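Local coordinates for regulatory Subunit of Protein Kinase A (cAMP-dependent) from Euglena gracilis (PDB 6RSX), which binds cyclic AMP in two tandem cyclic nucleotide-binding domains and, as a regulatory subunit, probably controls the catalytic subunit of protein kinase A, at residues 83-88 / 133-138; 211-216 / 248-253; 72-77 / 92-97; 181-186 / 259-264. All coordinates share one frame; numbering follows the deposited sequence.

Interaction 1 (83-88 / 133-138)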
# COMPACT_ATOMS: atom_id res chain seq x y z
N VAL A 83 1.13 -14.27 -5.22
CA VAL A 83 0.05 -13.30 -5.49
C VAL A 83 -1.22 -14.08 -5.81
O VAL A 83 -1.21 -15.00 -6.62
CB VAL A 83 0.40 -12.34 -6.64
CG1 VAL A 83 -0.70 -11.24 -6.83
CG2 VAL A 83 1.76 -11.67 -6.43
N ILE A 84 -2.35 -13.66 -5.22
CA ILE A 84 -3.61 -14.35 -5.47
C ILE A 84 -4.14 -13.94 -6.85
O ILE A 84 -4.25 -12.75 -7.16
CB ILE A 84 -4.64 -13.99 -4.38
CG1 ILE A 84 -4.16 -14.52 -3.01
CG2 ILE A 84 -5.98 -14.62 -4.77
CD1 ILE A 84 -5.10 -14.14 -1.82
N GLU A 85 -4.51 -14.94 -7.65
CA GLU A 85 -5.21 -14.70 -8.91
C GLU A 85 -6.73 -14.83 -8.72
O GLU A 85 -7.48 -13.93 -9.13
CB GLU A 85 -4.73 -15.68 -9.98
CG GLU A 85 -5.39 -15.40 -11.35
CD GLU A 85 -4.79 -16.33 -12.43
OE1 GLU A 85 -4.62 -17.54 -12.14
OE2 GLU A 85 -4.41 -15.83 -13.51
N SER A 86 -7.18 -15.90 -8.05
CA SER A 86 -8.60 -16.16 -7.80
C SER A 86 -8.78 -16.65 -6.37
O SER A 86 -7.90 -17.32 -5.82
CB SER A 86 -9.17 -17.29 -8.66
OG SER A 86 -8.72 -17.25 -9.98
N GLY A 87 -9.95 -16.35 -5.79
CA GLY A 87 -10.29 -16.89 -4.49
C GLY A 87 -9.88 -15.94 -3.39
O GLY A 87 -9.29 -14.89 -3.61
N THR A 88 -10.18 -16.33 -2.16
CA THR A 88 -9.76 -15.56 -1.00
C THR A 88 -9.04 -16.50 -0.03
O THR A 88 -9.25 -17.72 -0.03
CB THR A 88 -10.90 -14.87 -0.29
OG1 THR A 88 -11.78 -15.87 0.28
CG2 THR A 88 -11.66 -13.91 -1.32
N ASN A 133 -11.72 -22.31 -3.30
CA ASN A 133 -10.62 -22.74 -4.16
C ASN A 133 -9.85 -21.51 -4.58
O ASN A 133 -10.43 -20.45 -4.83
CB ASN A 133 -11.14 -23.46 -5.39
CG ASN A 133 -11.84 -24.75 -5.05
OD1 ASN A 133 -11.62 -25.35 -3.98
ND2 ASN A 133 -12.71 -25.19 -5.96
N VAL A 134 -8.53 -21.63 -4.66
CA VAL A 134 -7.68 -20.48 -4.92
C VAL A 134 -6.73 -20.79 -6.07
O VAL A 134 -6.23 -21.93 -6.22
CB VAL A 134 -6.90 -20.06 -3.63
CG1 VAL A 134 -5.76 -19.11 -3.97
CG2 VAL A 134 -7.82 -19.45 -2.55
N ARG A 135 -6.48 -19.79 -6.90
CA ARG A 135 -5.43 -19.82 -7.90
C ARG A 135 -4.40 -18.76 -7.54
O ARG A 135 -4.76 -17.63 -7.19
CB ARG A 135 -5.98 -19.54 -9.31
CG ARG A 135 -6.85 -20.62 -9.94
CD ARG A 135 -7.11 -20.38 -11.47
NE ARG A 135 -7.62 -19.03 -11.81
CZ ARG A 135 -7.66 -18.55 -13.04
NH1 ARG A 135 -7.22 -19.29 -14.07
NH2 ARG A 135 -8.11 -17.32 -13.26
N LEU A 136 -3.10 -19.12 -7.64
CA LEU A 136 -2.04 -18.20 -7.24
C LEU A 136 -0.98 -18.16 -8.34
O LEU A 136 -0.83 -19.14 -9.09
CB LEU A 136 -1.31 -18.69 -5.95
CG LEU A 136 -2.14 -19.13 -4.74
CD1 LEU A 136 -1.39 -20.04 -3.79
CD2 LEU A 136 -2.49 -17.89 -3.97
N TRP A 137 -0.25 -17.06 -8.42
CA TRP A 137 1.03 -17.00 -9.14
C TRP A 137 2.14 -16.89 -8.11
O TRP A 137 2.03 -16.17 -7.14
CB TRP A 137 1.04 -15.80 -10.10
CG TRP A 137 0.21 -16.05 -11.34
CD1 TRP A 137 -1.07 -15.57 -11.63
CD2 TRP A 137 0.60 -16.82 -12.45
NE1 TRP A 137 -1.47 -16.02 -12.87
CE2 TRP A 137 -0.45 -16.78 -13.40
CE3 TRP A 137 1.77 -17.52 -12.77
CZ2 TRP A 137 -0.37 -17.44 -14.63
CZ3 TRP A 137 1.85 -18.18 -13.98
CH2 TRP A 137 0.80 -18.13 -14.90
N ALA A 138 3.25 -17.61 -8.32
CA ALA A 138 4.28 -17.69 -7.29
C ALA A 138 5.65 -17.41 -7.89
O ALA A 138 5.90 -17.71 -9.05
CB ALA A 138 4.32 -19.09 -6.67
O HOH W 1 -10.19 -15.56 -11.71

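Interaction 2 (211-216 / 248-253). With CMP (adenosine-3',5'-cyclic-monophosphate), chain C.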
# COMPACT_ATOMS: atom_id res chain seq x y z
N GLY A 211 8.14 20.87 5.35
CA GLY A 211 7.60 21.95 4.55
C GLY A 211 6.29 22.48 5.09
O GLY A 211 5.94 22.34 6.26
N LYS A 212 5.53 23.09 4.19
CA LYS A 212 4.37 23.89 4.60
C LYS A 212 3.44 23.99 3.40
O LYS A 212 3.91 24.16 2.27
CB LYS A 212 4.82 25.29 5.07
CG LYS A 212 3.66 26.23 5.47
CD LYS A 212 4.12 27.68 5.49
CE LYS A 212 4.10 28.24 6.90
NZ LYS A 212 4.98 27.42 7.78
N MET A 213 2.14 23.85 3.65
CA MET A 213 1.12 24.03 2.62
C MET A 213 0.11 25.10 3.02
O MET A 213 -0.36 25.13 4.16
CB MET A 213 0.32 22.75 2.35
CG MET A 213 1.15 21.54 1.87
SD MET A 213 1.62 21.71 0.16
CE MET A 213 2.78 20.32 0.07
N LYS A 214 -0.28 25.93 2.07
CA LYS A 214 -1.46 26.77 2.26
C LYS A 214 -2.68 26.03 1.73
O LYS A 214 -2.62 25.41 0.67
CB LYS A 214 -1.31 28.09 1.52
CG LYS A 214 -0.30 29.05 2.12
CD LYS A 214 -0.39 30.37 1.36
CE LYS A 214 0.49 31.46 1.96
NZ LYS A 214 0.46 32.71 1.13
N VAL A 215 -3.80 26.12 2.47
CA VAL A 215 -5.10 25.61 2.04
C VAL A 215 -5.95 26.83 1.69
O VAL A 215 -6.30 27.60 2.59
CB VAL A 215 -5.79 24.79 3.14
CG1 VAL A 215 -7.07 24.15 2.62
CG2 VAL A 215 -4.82 23.66 3.67
N ASN A 216 -6.27 26.97 0.41
CA ASN A 216 -6.98 28.14 -0.13
C ASN A 216 -8.34 27.74 -0.68
O ASN A 216 -8.51 26.66 -1.24
CB ASN A 216 -6.16 28.79 -1.24
CG ASN A 216 -4.85 29.34 -0.75
OD1 ASN A 216 -4.70 29.65 0.44
ND2 ASN A 216 -3.90 29.49 -1.66
N ALA A 248 -10.92 22.43 -1.73
CA ALA A 248 -9.93 23.46 -1.51
C ALA A 248 -8.70 23.18 -2.37
O ALA A 248 -8.47 22.07 -2.86
CB ALA A 248 -9.55 23.57 -0.03
N THR A 249 -7.90 24.22 -2.52
CA THR A 249 -6.62 24.13 -3.20
C THR A 249 -5.52 24.06 -2.15
O THR A 249 -5.54 24.81 -1.18
CB THR A 249 -6.45 25.34 -4.12
OG1 THR A 249 -7.53 25.32 -5.06
CG2 THR A 249 -5.13 25.28 -4.87
N VAL A 250 -4.62 23.09 -2.29
CA VAL A 250 -3.48 22.98 -1.40
C VAL A 250 -2.23 23.28 -2.22
O VAL A 250 -1.99 22.65 -3.26
CB VAL A 250 -3.44 21.59 -0.73
CG1 VAL A 250 -2.27 21.51 0.26
CG2 VAL A 250 -4.77 21.30 -0.05
N VAL A 251 -1.43 24.24 -1.74
CA VAL A 251 -0.31 24.77 -2.51
C VAL A 251 0.93 24.86 -1.62
O VAL A 251 0.85 25.29 -0.46
CB VAL A 251 -0.68 26.15 -3.11
CG1 VAL A 251 -0.98 27.13 -1.99
CG2 VAL A 251 0.40 26.67 -4.02
N SER A 252 2.06 24.41 -2.14
CA SER A 252 3.28 24.41 -1.35
C SER A 252 3.73 25.84 -1.09
O SER A 252 3.60 26.72 -1.95
CB SER A 252 4.38 23.60 -2.06
OG SER A 252 5.49 23.40 -1.19
N GLU A 253 4.24 26.08 0.12
CA GLU A 253 4.80 27.37 0.51
C GLU A 253 6.28 27.08 0.78
O GLU A 253 6.63 26.48 1.80
CB GLU A 253 4.09 27.95 1.73
CG GLU A 253 4.64 29.29 2.21
CD GLU A 253 3.96 30.49 1.56
OE1 GLU A 253 3.94 30.59 0.31
OE2 GLU A 253 3.43 31.33 2.31
P CMP C . -9.92 17.51 -0.20
O1P CMP C . -9.77 16.05 -0.94
O2P CMP C . -11.26 18.14 -0.27
O5' CMP C . -8.94 18.52 -0.94
C5' CMP C . -8.52 19.71 -0.26
C4' CMP C . -8.15 19.34 1.15
O4' CMP C . -7.79 20.43 2.01
C3' CMP C . -9.20 18.63 1.96
O3' CMP C . -9.55 17.35 1.44
C2' CMP C . -8.54 18.60 3.33
O2' CMP C . -7.60 17.50 3.37
C1' CMP C . -7.72 19.91 3.32
N9 CMP C . -8.17 20.90 4.30
C8 CMP C . -7.38 21.45 5.23
N7 CMP C . -8.12 22.31 5.93
C5 CMP C . -9.35 22.29 5.40
C6 CMP C . -10.48 23.00 5.75
N6 CMP C . -10.69 23.96 6.80
N1 CMP C . -11.61 22.81 5.10
C2 CMP C . -11.64 21.93 4.07
N3 CMP C . -10.52 21.21 3.71
C4 CMP C . -9.39 21.43 4.39

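Interaction 3 (72-77 / 92-97). With CMP (adenosine-3',5'-cyclic-monophosphate), chain B.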
# COMPACT_ATOMS: atom_id res chain seq x y z
N MET A 72 0.51 -22.14 3.26
CA MET A 72 1.68 -22.15 4.14
C MET A 72 1.19 -22.14 5.58
O MET A 72 0.09 -21.68 5.88
CB MET A 72 2.60 -20.97 3.90
CG MET A 72 1.92 -19.56 4.14
SD MET A 72 3.09 -18.21 3.84
CE MET A 72 3.36 -18.40 2.10
N LYS A 73 2.02 -22.68 6.47
CA LYS A 73 1.72 -22.67 7.88
C LYS A 73 2.71 -21.78 8.61
O LYS A 73 3.91 -21.76 8.29
CB LYS A 73 1.73 -24.07 8.48
CG LYS A 73 0.82 -25.00 7.75
CD LYS A 73 -0.12 -25.67 8.72
CE LYS A 73 -0.91 -24.67 9.57
NZ LYS A 73 -1.74 -25.42 10.58
N GLN A 74 2.21 -21.09 9.62
CA GLN A 74 3.05 -20.29 10.48
C GLN A 74 4.21 -21.16 10.96
O GLN A 74 4.03 -22.34 11.21
CB GLN A 74 2.25 -19.76 11.66
CG GLN A 74 2.98 -18.70 12.45
CD GLN A 74 2.09 -18.10 13.52
OE1 GLN A 74 0.88 -18.27 13.44
NE2 GLN A 74 2.67 -17.46 14.54
N TYR A 75 5.36 -20.53 11.13
CA TYR A 75 6.63 -21.20 11.49
C TYR A 75 7.29 -22.06 10.42
O TYR A 75 8.43 -22.52 10.63
CB TYR A 75 6.44 -22.04 12.78
CG TYR A 75 5.71 -21.36 13.88
CD1 TYR A 75 6.25 -20.23 14.55
CD2 TYR A 75 4.48 -21.84 14.30
CE1 TYR A 75 5.52 -19.59 15.58
CE2 TYR A 75 3.78 -21.22 15.32
CZ TYR A 75 4.32 -20.12 15.97
OH TYR A 75 3.57 -19.55 16.97
N ASP A 76 6.64 -22.32 9.26
CA ASP A 76 7.34 -23.03 8.18
C ASP A 76 8.61 -22.29 7.71
O ASP A 76 8.70 -21.06 7.78
CB ASP A 76 6.46 -23.17 6.93
CG ASP A 76 5.35 -24.23 7.03
OD1 ASP A 76 5.37 -25.05 7.98
OD2 ASP A 76 4.46 -24.21 6.09
N GLU A 77 9.59 -23.05 7.20
CA GLU A 77 10.66 -22.38 6.46
C GLU A 77 10.10 -21.76 5.17
O GLU A 77 9.32 -22.39 4.48
CB GLU A 77 11.75 -23.42 6.11
CG GLU A 77 12.81 -22.89 5.17
CD GLU A 77 13.88 -23.96 4.83
OE1 GLU A 77 13.59 -25.17 4.92
OE2 GLU A 77 14.95 -23.56 4.41
N LEU A 92 -4.04 -16.28 9.38
CA LEU A 92 -4.24 -16.78 10.74
C LEU A 92 -2.92 -16.71 11.50
O LEU A 92 -1.88 -17.13 10.97
CB LEU A 92 -4.74 -18.24 10.72
CG LEU A 92 -6.02 -18.45 9.89
CD1 LEU A 92 -6.10 -19.81 9.32
CD2 LEU A 92 -7.15 -18.21 10.84
N ILE A 93 -2.94 -16.20 12.72
CA ILE A 93 -1.71 -16.07 13.49
C ILE A 93 -1.91 -16.65 14.89
O ILE A 93 -2.83 -16.25 15.61
CB ILE A 93 -1.22 -14.62 13.56
CG1 ILE A 93 -0.98 -14.09 12.13
CG2 ILE A 93 0.08 -14.52 14.45
CD1 ILE A 93 -0.62 -12.57 12.09
N GLN A 94 -1.04 -17.58 15.27
CA GLN A 94 -1.02 -18.11 16.63
C GLN A 94 -0.10 -17.27 17.49
O GLN A 94 0.94 -16.80 17.02
CB GLN A 94 -0.45 -19.56 16.63
CG GLN A 94 -1.22 -20.53 15.76
CD GLN A 94 -0.34 -21.66 15.37
OE1 GLN A 94 0.09 -21.75 14.22
NE2 GLN A 94 -0.05 -22.55 16.33
N PRO A 95 -0.42 -17.15 18.78
CA PRO A 95 0.48 -16.43 19.69
C PRO A 95 1.68 -17.26 20.08
O PRO A 95 2.69 -16.70 20.53
CB PRO A 95 -0.40 -16.17 20.91
CG PRO A 95 -1.43 -17.23 20.86
CD PRO A 95 -1.70 -17.48 19.41
N ASN A 96 1.59 -18.55 19.90
CA ASN A 96 2.72 -19.45 20.11
C ASN A 96 2.34 -20.81 19.53
O ASN A 96 1.15 -21.07 19.28
CB ASN A 96 3.06 -19.56 21.59
CG ASN A 96 1.94 -20.17 22.40
OD1 ASN A 96 1.65 -21.36 22.29
ND2 ASN A 96 1.30 -19.36 23.22
N PRO A 97 3.33 -21.72 19.37
CA PRO A 97 3.06 -22.95 18.62
C PRO A 97 2.09 -23.86 19.32
O PRO A 97 1.48 -24.72 18.67
CB PRO A 97 4.46 -23.61 18.48
CG PRO A 97 5.44 -22.42 18.60
CD PRO A 97 4.76 -21.51 19.62
P CMP B . 5.68 -14.63 5.74
O1P CMP B . 6.81 -15.10 4.76
O2P CMP B . 5.89 -14.41 7.18
O5' CMP B . 4.50 -15.72 5.70
C5' CMP B . 3.18 -15.38 6.13
C4' CMP B . 2.79 -14.13 5.41
O4' CMP B . 1.52 -13.58 5.79
C3' CMP B . 3.73 -12.98 5.67
O3' CMP B . 5.00 -13.19 5.10
C2' CMP B . 2.96 -11.78 5.10
O2' CMP B . 3.20 -11.71 3.70
C1' CMP B . 1.49 -12.23 5.35
N9 CMP B . 0.79 -11.45 6.37
C8 CMP B . -0.47 -10.90 6.22
N7 CMP B . -0.80 -10.33 7.36
C5 CMP B . 0.23 -10.48 8.19
C6 CMP B . 0.36 -10.02 9.48
N6 CMP B . -0.54 -9.27 10.32
N1 CMP B . 1.46 -10.23 10.17
C2 CMP B . 2.46 -10.95 9.57
N3 CMP B . 2.36 -11.41 8.28
C4 CMP B . 1.22 -11.17 7.60
O HOH W 2 -1.07 -20.09 12.37
O HOH W 3 1.44 -23.42 12.46
O HOH W 4 4.23 -17.23 17.71

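Interaction 4 (181-186 / 259-264)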
# COMPACT_ATOMS: atom_id res chain seq x y z
N ALA A 181 4.33 1.46 4.22
CA ALA A 181 5.60 1.87 3.63
C ALA A 181 5.71 1.44 2.18
O ALA A 181 6.20 2.21 1.35
CB ALA A 181 6.76 1.31 4.44
N ASP A 182 5.32 0.19 1.85
CA ASP A 182 5.38 -0.23 0.45
C ASP A 182 4.62 0.74 -0.45
O ASP A 182 5.07 1.05 -1.57
CB ASP A 182 4.76 -1.63 0.27
CG ASP A 182 5.52 -2.74 1.01
OD1 ASP A 182 6.71 -2.56 1.34
OD2 ASP A 182 4.91 -3.81 1.22
N ALA A 183 3.45 1.16 0.00
CA ALA A 183 2.50 1.90 -0.83
C ALA A 183 2.84 3.38 -0.96
O ALA A 183 2.55 3.99 -2.00
CB ALA A 183 1.08 1.75 -0.26
N LEU A 184 3.47 3.99 0.05
CA LEU A 184 3.72 5.43 0.02
C LEU A 184 4.69 5.82 -1.10
O LEU A 184 5.71 5.17 -1.34
CB LEU A 184 4.25 5.90 1.38
CG LEU A 184 3.22 5.86 2.51
CD1 LEU A 184 3.93 6.04 3.83
CD2 LEU A 184 2.14 6.97 2.30
N GLN A 185 4.37 6.91 -1.81
CA GLN A 185 5.20 7.40 -2.90
C GLN A 185 5.80 8.76 -2.54
O GLN A 185 5.04 9.69 -2.21
CB GLN A 185 4.35 7.52 -4.17
CG GLN A 185 3.61 6.25 -4.52
CD GLN A 185 4.56 5.14 -4.89
OE1 GLN A 185 5.50 5.36 -5.66
NE2 GLN A 185 4.35 3.95 -4.33
N PRO A 186 7.12 8.94 -2.61
CA PRO A 186 7.69 10.26 -2.29
C PRO A 186 7.35 11.28 -3.37
O PRO A 186 7.32 10.96 -4.56
CB PRO A 186 9.19 9.99 -2.25
CG PRO A 186 9.37 8.79 -3.16
CD PRO A 186 8.16 7.95 -2.91
N VAL A 259 4.75 12.34 1.11
CA VAL A 259 4.51 11.04 0.51
C VAL A 259 3.02 10.96 0.23
O VAL A 259 2.19 11.58 0.92
CB VAL A 259 4.97 9.85 1.40
CG1 VAL A 259 6.48 9.68 1.33
CG2 VAL A 259 4.52 10.08 2.83
N SER A 260 2.68 10.19 -0.80
CA SER A 260 1.30 10.12 -1.25
C SER A 260 0.82 8.68 -1.40
O SER A 260 1.60 7.74 -1.56
CB SER A 260 1.11 10.86 -2.57
OG SER A 260 1.82 10.22 -3.60
N LEU A 261 -0.50 8.54 -1.34
CA LEU A 261 -1.21 7.31 -1.70
C LEU A 261 -2.14 7.63 -2.84
O LEU A 261 -2.90 8.62 -2.77
CB LEU A 261 -2.01 6.76 -0.52
CG LEU A 261 -1.29 6.31 0.73
CD1 LEU A 261 -2.32 5.86 1.74
CD2 LEU A 261 -0.31 5.13 0.35
N ASP A 262 -2.10 6.82 -3.90
CA ASP A 262 -3.08 7.03 -4.96
C ASP A 262 -4.44 6.49 -4.53
O ASP A 262 -4.58 5.81 -3.52
CB ASP A 262 -2.59 6.42 -6.29
CG ASP A 262 -2.61 4.89 -6.31
OD1 ASP A 262 -3.26 4.24 -5.46
OD2 ASP A 262 -1.95 4.32 -7.21
N ARG A 263 -5.48 6.84 -5.29
CA ARG A 263 -6.85 6.52 -4.88
C ARG A 263 -7.02 5.04 -4.53
O ARG A 263 -7.64 4.69 -3.52
CB ARG A 263 -7.83 6.91 -5.98
CG ARG A 263 -9.24 6.48 -5.66
CD ARG A 263 -10.20 6.81 -6.79
NE ARG A 263 -10.16 8.22 -7.19
CZ ARG A 263 -10.96 9.17 -6.71
NH1 ARG A 263 -10.84 10.42 -7.16
NH2 ARG A 263 -11.89 8.88 -5.80
N GLU A 264 -6.50 4.16 -5.39
CA GLU A 264 -6.64 2.72 -5.18
C GLU A 264 -5.97 2.27 -3.87
O GLU A 264 -6.57 1.53 -3.08
CB GLU A 264 -6.05 1.97 -6.38
CG GLU A 264 -6.23 0.46 -6.37
CD GLU A 264 -5.53 -0.25 -7.54
OE1 GLU A 264 -4.62 0.33 -8.18
OE2 GLU A 264 -5.87 -1.40 -7.85
O HOH W 5 0.51 4.87 -3.69

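Interaction 1 (83-88 / 133-138)
Arg135 O is gripped by two backbone N-H groups, those of Glu85 and Ser86. Glu85 N comes from above the carbonyl plane at 2.7 Å from Arg135 O, whereas Ser86 N lies in that plane, on a lone pair, 3.1 Å from the same oxygen. Two consecutive residues facing one across an antiparallel pair make a classic beta bulge. It joins strands 80-84 and 134-140 of the first cyclic nucleotide-binding beta-barrel, at the corner where the chain turns at Glu85. With CG anti to its backbone N (chi1 -176°), Glu85 runs out beside Trp137, and Trp137 NE1 donates to Glu85 OE2 at 3.0 Å, from above the carboxylate plane. Glu85 OE1 lies over the face of the Arg135 guanidinium, planes 18° apart, so this salt bridge is one of charge, no N-H pointing at OE1. Arg34 adds a salt bridge to Glu85 OE2. An alanine at Glu85 would remove the indole's acceptor and the charge between Arg135 and Arg34, and would probably let the two arginines repel each other. Arg135 NE points in the guanidinium plane at Ser86 OG, 2.8 Å away, and water joins that hydroxyl to Arg135 NH2. On the other face, Ile84 CG1 packs against Leu136 CD2.

Interaction 2 (211-216 / 248-253)
Lys214 leaves its strand with CG anti to the carbonyl carbon (chi1 -71°) and stays extended to the ammonium. Its CB rests 3.7 Å from CG1 of Val251, its cross-strand neighbour; farther out, CD skirts the Glu253 carboxylate and CE comes up against OE2. At the tip, Lys214 NZ makes a rather long salt bridge of 3.5 Å with Glu253 OE2, the two side chains crossing obliquely. Glu253 reaches it by bending at chi2 (91°), while its CB and CG lie alongside CD of Lys212, 3.7 Å from CG to CD. An alanine at Glu253 would remove the carboxylate and the CG that lies along Lys212, and would probably loosen this end of the strand pair. Strand segments 213-216 and 249-252 run antiparallel, 155° between their directions, with paired bonds linking Lys214 to Val251 and Asn216 to Thr249, and a further bond from Glu253 N to Lys212 O. These two central strands of a four-stranded sheet belong to the second cyclic nucleotide-binding domain, a cupin-type beta-barrel, and their other face lines its cyclic AMP pocket. There Met213 CB meets Val250 CG1 at 3.6 Å, the side chains crossing at about a right angle, with Phe235 packed against both. Val215 puts CG2 3.7 Å from C8 of the adenine, its CG1 touching Ala248 CB, while Val250 CG2 sits 3.8 Å from the ribose O4'.

Interaction 3 (72-77 / 92-97)
The amide of Gln74 meets the backbone of Gln94 twice, much as a neighbouring strand would. Gln94 N donates to Gln74 OE1 at 2.7 Å and Gln74 NE2 returns a bond to Gln94 O at 3.1 Å; both bonds lie on in-plane lone pairs of their acceptors and are nearly straight, at 170° and 165°. Next to this pair, the Tyr75 ring receives Pro97 CG over one face, a CH-pi contact 4.1 Å from the ring centroid, while Gln74 CG lies 3.8 Å above its plane. A second shell of water ties the loops together: one molecule lies within hydrogen-bonding distance of Gln74 OE1 and Gln94 OE1, another joins Gln74 O to Gln94 OE1, and a third sits 2.5 Å from Tyr75 OH, at the edge of the ring. Gln74 is placed by an extended side chain with CG anti to the backbone N (chi1 -169°), and by the type II turn from Lys73 to Asp76, in which Lys73 N also bonds to Asp76 OD2. Gln94 NE2 is held by Ala99 O. Both segments border the first cyclic AMP site: Met72 SD lies 3.4 Å from O5' of the nucleotide, and Ile93 CD1 touches the adenine. The two direct bonds of Gln74 go to main-chain atoms of Gln94 and so depend chiefly on backbone position, while the water links call on its side chain.

Interaction 4 (181-186 / 259-264)
Two backbone hydrogen bonds close the pair of Gln185 and Ser260. Gln185 N donates to Ser260 O at 2.9 Å, and Ser260 N to Gln185 O at 2.8 Å, the second on a lone pair in the carbonyl plane. Weaker CA-H...O contacts flank them, with Val259 CA 3.1 Å from Gln185 O and Leu184 CA facing Ser260 O. The apolar part gathers on Leu184, whose CD2 touches Leu261 CD2 at 3.6 Å, the two side chains crossing obliquely, and reaches Val259 CG2 on its other flank. Ala183 CB also meets Leu261 CD2, at 3.7 Å. Ile207 of the adjoining strand and Leu163 of helix 149-165 pack against Leu184 too. Here helix 174-183 ends and the first strand of the second cyclic nucleotide-binding barrel begins, an edge strand that runs antiparallel to strand 256-262, itself leading straight into helix 263-269. Side-chain polar bonds finish both helix ends. Gln185 folds back at chi2 (-65°), so that its NE2 donates to Ala183 O at 2.9 Å from well above the carbonyl plane. Asp262 is the N-cap of helix 263-269: its OD1 accepts from Ser265 N, while OD2 forms a salt bridge with Arg46. Water bridges the two segments, donating to Ala183 O at 2.8 Å and accepting from Asp262 N, thereby linking the last turn of one helix to the start of the other.

Interactions 1 and 4 lie in equivalent sheets of the two domains, but pair the closing strand differently: with an inner strand in interaction 1, with the edge strand in interaction 4. The centre of interaction 4 lies about 6 Å from the chain's; like interactions 1 and 2 it is partly buried, adding aliphatic packing to its strand pairing where interaction 1 adds stacked charges. Interaction 2, nested in the loop closed by interaction 4, is apolar toward its nucleotide, with a lysine-glutamate pair at one end of its other face. Interaction 3, at the surface, uses side-chain amide hydrogen bonds, water and proline-on-tyrosine packing. Interactions 2 and 3, centres about 47 Å apart, border separate cyclic AMP sites.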